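Local coordinates for zona pellucida sperm-binding protein 1 (Gallus gallus, PDB 6GF6), which is an egg coat glycoprotein whose N-terminal ZP-N1 domain, the part in this chain, forms a homodimer that cross-links egg coat filaments, at residues L75-L87 with A98-A110. The protein carries 2 engineered substitutions. Sequence-based numbering, arbitrary orientation.
Sequences LVKDGRYVLRVQL and ASYEVQMTCPRPA. Engineered in segment 98-110: Gln103 (natural residue Asn).
The long antiparallel beta hairpin of the Ig-like ZP-N1 domain pairs Tyr81, Leu83, Val85 and Leu87 with Cys106, Met104, Val102 and Tyr100, each couple joined by two backbone hydrogen bonds. Alternation sends these side chains to one face, buried except at the two tyrosines, where Leu87 CD1 presses tightly on Val102 CG2 at 3.5 Å. Beta-branched valines suit an extended strand, while unbranched Met104 can bend to bring SD to Val85 CG2. The other face is mostly polar. There Arg84, long enough to span the diagonal to Glu101 and bent at chi3 (51°), grips OE2 side-on with NE (3.1 Å) and NH2 (2.9 Å). The oxygen lies in the guanidinium plane, yet both nitrogens reach it from above the carboxylate plane, the two planes standing 63° apart. A leucine in place of Arg84 would probably leave the Glu101 carboxylate without its charged mate and free to swing. Extended Gln86 donates NE2 to Ser99 OG (2.7 Å), while Arg42 holds OE1. Buried Val82, the apolar exception, meets engineered Gln103, CG1 to CG 3.4 Å. Threonine offers a methyl to a flat cation: Thr105 CG2 sits 3.3 Å above the Arg80 guanidinium centre. The aliphatic stem of Arg108 suits an aromatic face, its CG making a CH-pi contact 4.0 Å from the Tyr81 ring centroid, and also meets Val76. Tyr81 stacks on Tyr69 as well. The apolar face packs on Met19 of strand 18-24 and Phe65 of strand 63-68, a disulfide ties Cys106 to Cys14, and the other edge of strand 80-90 is taken by strand 75-76 near Val82, then by strand 30-36, bonded to Arg84 and Gln86.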
loop_
_atom_site.group_PDB
_atom_site.type_symbol
_atom_site.label_atom_id
_atom_site.label_comp_id
_atom_site.label_asym_id
_atom_site.label_seq_id
_atom_site.Cartn_x
_atom_site.Cartn_y
_atom_site.Cartn_z
ATOM N N LEU B 75 2.324 -17.888 -4.640
ATOM C CA LEU B 75 2.495 -19.314 -4.424
ATOM C C LEU B 75 3.753 -19.560 -3.606
ATOM O O LEU B 75 4.661 -18.729 -3.563
ATOM C CB LEU B 75 2.585 -20.072 -5.757
ATOM C CG LEU B 75 1.424 -19.900 -6.748
ATOM C CD1 LEU B 75 1.788 -20.488 -8.105
ATOM C CD2 LEU B 75 0.139 -20.537 -6.227
ATOM N N VAL B 76 3.776 -20.700 -2.925
ATOM C CA VAL B 76 4.961 -21.174 -2.226
ATOM C C VAL B 76 5.590 -22.276 -3.071
ATOM O O VAL B 76 4.967 -23.318 -3.311
ATOM C CB VAL B 76 4.615 -21.674 -0.816
ATOM C CG1 VAL B 76 5.874 -22.185 -0.108
ATOM C CG2 VAL B 76 3.916 -20.564 -0.023
ATOM N N LYS B 77 6.819 -22.042 -3.528
ATOM C CA LYS B 77 7.560 -23.001 -4.337
ATOM C C LYS B 77 8.999 -23.030 -3.852
ATOM O O LYS B 77 9.652 -21.985 -3.772
ATOM C CB LYS B 77 7.517 -22.647 -5.830
ATOM C CG LYS B 77 6.124 -22.662 -6.446
ATOM C CD LYS B 77 6.145 -22.177 -7.894
ATOM C CE LYS B 77 6.884 -23.149 -8.805
ATOM N NZ LYS B 77 6.737 -22.802 -10.248
ATOM N N ASP B 78 9.488 -24.225 -3.526
ATOM C CA ASP B 78 10.858 -24.399 -3.052
ATOM C C ASP B 78 11.127 -23.518 -1.836
ATOM O O ASP B 78 12.178 -22.885 -1.725
ATOM C CB ASP B 78 11.866 -24.105 -4.165
ATOM C CG ASP B 78 11.765 -25.084 -5.315
ATOM O OD1 ASP B 78 11.117 -26.138 -5.142
ATOM O OD2 ASP B 78 12.341 -24.807 -6.389
ATOM N N GLY B 79 10.163 -23.465 -0.922
ATOM C CA GLY B 79 10.325 -22.653 0.274
ATOM C C GLY B 79 10.494 -21.177 -0.011
ATOM O O GLY B 79 11.266 -20.499 0.678
ATOM N N ARG B 80 9.809 -20.665 -1.032
ATOM C CA ARG B 80 9.910 -19.260 -1.396
ATOM C C ARG B 80 8.565 -18.783 -1.928
ATOM O O ARG B 80 7.782 -19.568 -2.464
ATOM C CB ARG B 80 11.019 -19.027 -2.432
ATOM C CG ARG B 80 12.418 -19.336 -1.915
ATOM C CD ARG B 80 13.487 -18.991 -2.936
ATOM N NE ARG B 80 13.375 -19.796 -4.150
ATOM C CZ ARG B 80 14.142 -19.640 -5.226
ATOM N NH1 ARG B 80 13.968 -20.419 -6.287
ATOM N NH2 ARG B 80 15.085 -18.705 -5.246
ATOM N N TYR B 81 8.288 -17.494 -1.731
ATOM C CA TYR B 81 7.106 -16.869 -2.313
ATOM C C TYR B 81 7.353 -16.567 -3.781
ATOM O O TYR B 81 8.416 -16.056 -4.146
ATOM C CB TYR B 81 6.756 -15.569 -1.595
ATOM C CG TYR B 81 6.415 -15.713 -0.135
ATOM C CD1 TYR B 81 5.231 -16.311 0.263
ATOM C CD2 TYR B 81 7.274 -15.236 0.849
ATOM C CE1 TYR B 81 4.913 -16.437 1.599
ATOM C CE2 TYR B 81 6.960 -15.359 2.181
ATOM C CZ TYR B 81 5.779 -15.959 2.547
ATOM O OH TYR B 81 5.461 -16.086 3.874
ATOM N N VAL B 82 6.374 -16.888 -4.624
ATOM C CA VAL B 82 6.480 -16.669 -6.061
ATOM C C VAL B 82 5.214 -15.975 -6.551
ATOM O O VAL B 82 4.099 -16.452 -6.308
ATOM C CB VAL B 82 6.709 -17.986 -6.821
ATOM C CG1 VAL B 82 6.838 -17.721 -8.320
ATOM C CG2 VAL B 82 7.957 -18.679 -6.289
ATOM N N LEU B 83 5.392 -14.866 -7.264
ATOM C CA LEU B 83 4.292 -14.138 -7.883
ATOM C C LEU B 83 4.714 -13.772 -9.292
ATOM O O LEU B 83 5.752 -13.129 -9.485
ATOM C CB LEU B 83 3.937 -12.878 -7.092
ATOM C CG LEU B 83 2.763 -12.063 -7.643
ATOM C CD1 LEU B 83 1.465 -12.841 -7.558
ATOM C CD2 LEU B 83 2.629 -10.758 -6.902
ATOM N N ARG B 84 3.910 -14.180 -10.266
ATOM C CA ARG B 84 4.169 -13.909 -11.670
ATOM C C ARG B 84 3.305 -12.745 -12.129
ATOM O O ARG B 84 2.095 -12.725 -11.879
ATOM C CB ARG B 84 3.900 -15.153 -12.519
ATOM C CG ARG B 84 4.929 -16.255 -12.300
ATOM C CD ARG B 84 4.651 -17.519 -13.104
ATOM N NE ARG B 84 4.418 -17.256 -14.527
ATOM C CZ ARG B 84 3.278 -17.492 -15.173
ATOM N NH1 ARG B 84 2.224 -18.010 -14.548
ATOM N NH2 ARG B 84 3.191 -17.214 -16.465
ATOM N N VAL B 85 3.939 -11.764 -12.763
ATOM C CA VAL B 85 3.287 -10.534 -13.186
ATOM C C VAL B 85 3.640 -10.290 -14.642
ATOM O O VAL B 85 4.773 -10.542 -15.064
ATOM C CB VAL B 85 3.716 -9.327 -12.323
ATOM C CG1 VAL B 85 3.044 -8.050 -12.814
ATOM C CG2 VAL B 85 3.383 -9.568 -10.860
ATOM N N GLN B 86 2.674 -9.798 -15.408
ATOM C CA GLN B 86 2.899 -9.379 -16.783
ATOM C C GLN B 86 2.920 -7.860 -16.845
ATOM O O GLN B 86 2.050 -7.200 -16.269
ATOM C CB GLN B 86 1.817 -9.932 -17.712
ATOM C CG GLN B 86 2.067 -9.637 -19.184
ATOM C CD GLN B 86 0.925 -10.081 -20.070
ATOM O OE1 GLN B 86 -0.153 -10.422 -19.587
ATOM N NE2 GLN B 86 1.152 -10.069 -21.377
ATOM N N LEU B 87 3.931 -7.313 -17.514
ATOM C CA LEU B 87 4.034 -5.884 -17.776
ATOM C C LEU B 87 3.740 -5.647 -19.244
ATOM O O LEU B 87 4.388 -6.243 -20.111
ATOM C CB LEU B 87 5.421 -5.345 -17.434
ATOM C CG LEU B 87 5.864 -5.438 -15.982
ATOM C CD1 LEU B 87 6.366 -6.826 -15.698
ATOM C CD2 LEU B 87 6.951 -4.414 -15.705
ATOM N N ALA B 98 5.145 -3.599 -26.067
ATOM C CA ALA B 98 5.939 -4.747 -25.657
ATOM C C ALA B 98 5.283 -5.396 -24.452
ATOM O O ALA B 98 4.548 -4.753 -23.697
ATOM C CB ALA B 98 7.382 -4.349 -25.330
ATOM N N SER B 99 5.565 -6.682 -24.277
ATOM C CA SER B 99 5.015 -7.450 -23.174
ATOM C C SER B 99 6.140 -8.206 -22.481
ATOM O O SER B 99 6.943 -8.879 -23.139
ATOM C CB SER B 99 3.940 -8.413 -23.667
ATOM O OG SER B 99 3.343 -9.091 -22.584
ATOM N N TYR B 100 6.208 -8.073 -21.158
ATOM C CA TYR B 100 7.231 -8.726 -20.362
ATOM C C TYR B 100 6.572 -9.529 -19.250
ATOM O O TYR B 100 5.531 -9.144 -18.712
ATOM C CB TYR B 100 8.227 -7.717 -19.757
ATOM C CG TYR B 100 8.774 -6.704 -20.743
ATOM C CD1 TYR B 100 8.014 -5.610 -21.145
ATOM C CD2 TYR B 100 10.050 -6.844 -21.277
ATOM C CE1 TYR B 100 8.511 -4.684 -22.044
ATOM C CE2 TYR B 100 10.555 -5.924 -22.178
ATOM C CZ TYR B 100 9.780 -4.846 -22.562
ATOM O OH TYR B 100 10.276 -3.925 -23.462
ATOM N N GLU B 101 7.190 -10.655 -18.917
ATOM C CA GLU B 101 6.745 -11.508 -17.827
ATOM C C GLU B 101 7.855 -11.582 -16.792
ATOM O O GLU B 101 9.025 -11.763 -17.141
ATOM C CB GLU B 101 6.396 -12.909 -18.314
ATOM C CG GLU B 101 5.989 -13.845 -17.198
ATOM C CD GLU B 101 5.527 -15.193 -17.707
ATOM O OE1 GLU B 101 4.827 -15.234 -18.745
ATOM O OE2 GLU B 101 5.874 -16.212 -17.069
ATOM N N VAL B 102 7.483 -11.452 -15.520
ATOM C CA VAL B 102 8.441 -11.440 -14.423
ATOM C C VAL B 102 7.955 -12.392 -13.347
ATOM O O VAL B 102 6.791 -12.329 -12.934
ATOM C CB VAL B 102 8.615 -10.030 -13.828
ATOM C CG1 VAL B 102 9.711 -10.029 -12.766
ATOM C CG2 VAL B 102 8.927 -9.022 -14.908
ATOM N N GLN B 103 8.859 -13.233 -12.859
ATOM C CA GLN B 103 8.592 -14.122 -11.738
ATOM C C GLN B 103 9.323 -13.550 -10.532
ATOM O O GLN B 103 10.548 -13.659 -10.433
ATOM C CB GLN B 103 9.047 -15.547 -12.052
ATOM C CG GLN B 103 8.494 -16.595 -11.095
ATOM C CD GLN B 103 8.987 -18.003 -11.398
ATOM O OE1 GLN B 103 8.195 -18.942 -11.499
ATOM N NE2 GLN B 103 10.298 -18.157 -11.532
ATOM N N MET B 104 8.574 -12.941 -9.621
ATOM C CA MET B 104 9.152 -12.385 -8.410
ATOM C C MET B 104 9.308 -13.510 -7.396
ATOM O O MET B 104 8.315 -14.094 -6.944
ATOM C CB MET B 104 8.282 -11.250 -7.872
ATOM C CG MET B 104 8.123 -10.088 -8.852
ATOM S SD MET B 104 6.755 -8.966 -8.465
ATOM C CE MET B 104 7.399 -8.054 -7.076
ATOM N N THR B 105 10.554 -13.814 -7.049
ATOM C CA THR B 105 10.889 -14.895 -6.135
ATOM C C THR B 105 11.533 -14.287 -4.899
ATOM O O THR B 105 12.532 -13.568 -5.004
ATOM C CB THR B 105 11.826 -15.901 -6.807
ATOM O OG1 THR B 105 11.211 -16.402 -7.998
ATOM C CG2 THR B 105 12.123 -17.063 -5.884
ATOM N N CYS B 106 10.941 -14.547 -3.739
ATOM C CA CYS B 106 11.402 -13.944 -2.503
ATOM C C CYS B 106 11.507 -15.017 -1.429
ATOM O O CYS B 106 10.730 -15.980 -1.434
ATOM C CB CYS B 106 10.467 -12.818 -2.039
ATOM S SG CYS B 106 10.495 -11.376 -3.145
ATOM N N PRO B 107 12.483 -14.909 -0.534
ATOM C CA PRO B 107 12.695 -15.979 0.440
ATOM C C PRO B 107 11.531 -16.095 1.408
ATOM O O PRO B 107 10.852 -15.118 1.727
ATOM C CB PRO B 107 13.981 -15.553 1.156
ATOM C CG PRO B 107 14.020 -14.081 1.009
ATOM C CD PRO B 107 13.404 -13.779 -0.321
ATOM N N ARG B 108 11.317 -17.317 1.876
ATOM C CA ARG B 108 10.299 -17.627 2.862
ATOM C C ARG B 108 10.942 -18.380 4.021
ATOM O O ARG B 108 11.879 -19.153 3.812
ATOM C CB ARG B 108 9.188 -18.478 2.227
ATOM C CG ARG B 108 8.019 -18.826 3.122
ATOM C CD ARG B 108 6.993 -19.640 2.346
ATOM N NE ARG B 108 5.785 -19.908 3.124
ATOM C CZ ARG B 108 5.578 -21.004 3.850
ATOM N NH1 ARG B 108 6.495 -21.967 3.910
ATOM N NH2 ARG B 108 4.444 -21.139 4.521
ATOM N N PRO B 109 10.447 -18.195 5.240
ATOM C CA PRO B 109 11.105 -18.839 6.384
ATOM C C PRO B 109 10.643 -20.270 6.607
ATOM O O PRO B 109 9.442 -20.557 6.628
ATOM C CB PRO B 109 10.715 -17.933 7.556
ATOM C CG PRO B 109 9.409 -17.384 7.180
ATOM C CD PRO B 109 9.415 -17.239 5.678
ATOM N N ALA B 110 11.596 -21.183 6.750
ATOM C CA ALA B 110 11.273 -22.532 7.186
ATOM C C ALA B 110 10.968 -22.517 8.679
ATOM O O ALA B 110 11.719 -21.941 9.470
ATOM C CB ALA B 110 12.432 -23.478 6.883
#